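Local coordinates for protein signal recognition particle subunit srp14 (Schizosaccharomyces pombe, PDB 2W9J) that probably helps, as an RNA-binding subunit of the signal recognition particle, to target nascent secretory and membrane proteins to the endoplasmic reticulum, at residues I48-K51 with K57-T60. Sequence-based numbering, arbitrary orientation.
Sequences IRAK and KIST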
loop_
_atom_site.group_PDB
_atom_site.type_symbol
_atom_site.label_atom_id
_atom_site.label_comp_id
_atom_site.label_asym_id
_atom_site.label_seq_id
_atom_site.Cartn_x
_atom_site.Cartn_y
_atom_site.Cartn_z
ATOM N N ILE A 48 1.200 -5.330 4.904
ATOM C CA ILE A 48 2.001 -4.433 4.075
ATOM C C ILE A 48 2.159 -3.058 4.729
ATOM O O ILE A 48 1.162 -2.425 5.138
ATOM C CB ILE A 48 1.368 -4.276 2.680
ATOM C CG1 ILE A 48 1.311 -5.638 2.010
ATOM C CG2 ILE A 48 2.168 -3.307 1.820
ATOM C CD1 ILE A 48 0.678 -5.632 0.672
ATOM N N ARG A 49 3.409 -2.607 4.837
ATOM C CA ARG A 49 3.716 -1.256 5.305
ATOM C C ARG A 49 4.365 -0.463 4.179
ATOM O O ARG A 49 5.289 -0.962 3.542
ATOM C CB ARG A 49 4.703 -1.289 6.456
ATOM C CG ARG A 49 4.339 -2.155 7.623
ATOM C CD ARG A 49 5.596 -2.350 8.454
ATOM N NE ARG A 49 5.515 -3.436 9.426
ATOM C CZ ARG A 49 5.372 -4.726 9.117
ATOM N NH1 ARG A 49 5.251 -5.121 7.840
ATOM N NH2 ARG A 49 5.330 -5.630 10.101
ATOM N N ALA A 50 3.894 0.759 3.931
ATOM C CA ALA A 50 4.545 1.664 2.974
ATOM C C ALA A 50 4.933 2.994 3.627
ATOM O O ALA A 50 4.245 3.495 4.518
ATOM C CB ALA A 50 3.657 1.903 1.786
ATOM N N LYS A 51 6.051 3.550 3.189
ATOM C CA LYS A 51 6.490 4.853 3.657
ATOM C C LYS A 51 7.138 5.579 2.493
ATOM O O LYS A 51 7.922 4.988 1.747
ATOM C CB LYS A 51 7.480 4.720 4.815
ATOM C CG LYS A 51 7.999 6.050 5.328
ATOM C CD LYS A 51 9.050 5.861 6.417
ATOM C CE LYS A 51 9.669 7.200 6.834
ATOM N NZ LYS A 51 10.828 7.028 7.766
ATOM N N LYS A 57 4.318 6.428 7.892
ATOM C CA LYS A 57 4.042 5.100 7.367
ATOM C C LYS A 57 2.519 4.895 7.194
ATOM O O LYS A 57 1.718 5.573 7.853
ATOM C CB LYS A 57 4.657 4.072 8.335
ATOM C CG LYS A 57 4.199 2.606 8.178
ATOM C CD LYS A 57 4.845 1.694 9.232
ATOM C CE LYS A 57 4.244 1.883 10.638
ATOM N NZ LYS A 57 2.778 1.528 10.760
ATOM N N ILE A 58 2.134 3.990 6.284
ATOM C CA ILE A 58 0.741 3.516 6.143
ATOM C C ILE A 58 0.680 1.981 6.054
ATOM O O ILE A 58 1.620 1.346 5.587
ATOM C CB ILE A 58 -0.000 4.176 4.952
ATOM C CG1 ILE A 58 0.851 4.126 3.674
ATOM C CG2 ILE A 58 -0.406 5.617 5.310
ATOM C CD1 ILE A 58 0.081 4.378 2.412
ATOM N N SER A 59 -0.415 1.389 6.521
ATOM C CA SER A 59 -0.483 -0.066 6.704
ATOM C C SER A 59 -1.795 -0.634 6.249
ATOM O O SER A 59 -2.835 0.010 6.395
ATOM C CB SER A 59 -0.379 -0.420 8.170
ATOM O OG SER A 59 0.865 -0.051 8.696
ATOM N N THR A 60 -1.743 -1.862 5.742
ATOM C CA THR A 60 -2.949 -2.624 5.450
ATOM C C THR A 60 -2.669 -4.123 5.476
ATOM O O THR A 60 -1.525 -4.556 5.271
ATOM C CB THR A 60 -3.592 -2.186 4.105
ATOM O OG1 THR A 60 -4.940 -2.660 4.044
ATOM C CG2 THR A 60 -2.802 -2.675 2.895
#
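Ile48 and Thr60, and two residues further along Ala50 and Ile58, are the hydrogen-bonded pairs of an antiparallel beta hairpin whose strands, 45-51 and 57-63, belong to the antiparallel sheet of the SRP14 fold. Each pair is closed by two backbone bonds; Ile58 N reaches Ala50 O at 2.8 Å, and Ala50 N returns to Ile58 O at 2.9 Å. Between them, at the non-hydrogen-bonded pair Arg49-Ser59, Ser59 CA also faces Ile48 O at 3.3 Å, a CA-H...O contact common in antiparallel pairs.

The two faces differ sharply. Ile48, Ala50, Ile58 and Thr60 form the buried one, packed on Phe8 of helix 5-17, while Ile48 and Thr60 also meet Phe70 of helix 67-76. The short side chain of Ala50 is met by Ile58 CG1, which is placed between the backbone N and carbonyl carbon (chi1 48°) and lies 4.0 Å from Ala50 CB. Beta-branched residues suit such extended strands, and the hydroxyl of Thr60, on this otherwise apolar face, is satisfied by its hydrogen bond to Leu3 O.

Across the sheet, Arg49 and Lys57 run side by side on the more open face, touching through aliphatic parts, Lys57 CD to Arg49 CB at 4.1 Å. Long chains suit this place, since methylenes cover the strands while the like charges stay apart, Arg49 NE lying 5.8 Å from Lys57 NZ. Bent at chi3 and chi4, the lysine bends over its own strand toward Ser59, where NZ makes a weak 3.2 Å hydrogen bond to Ser59 OG.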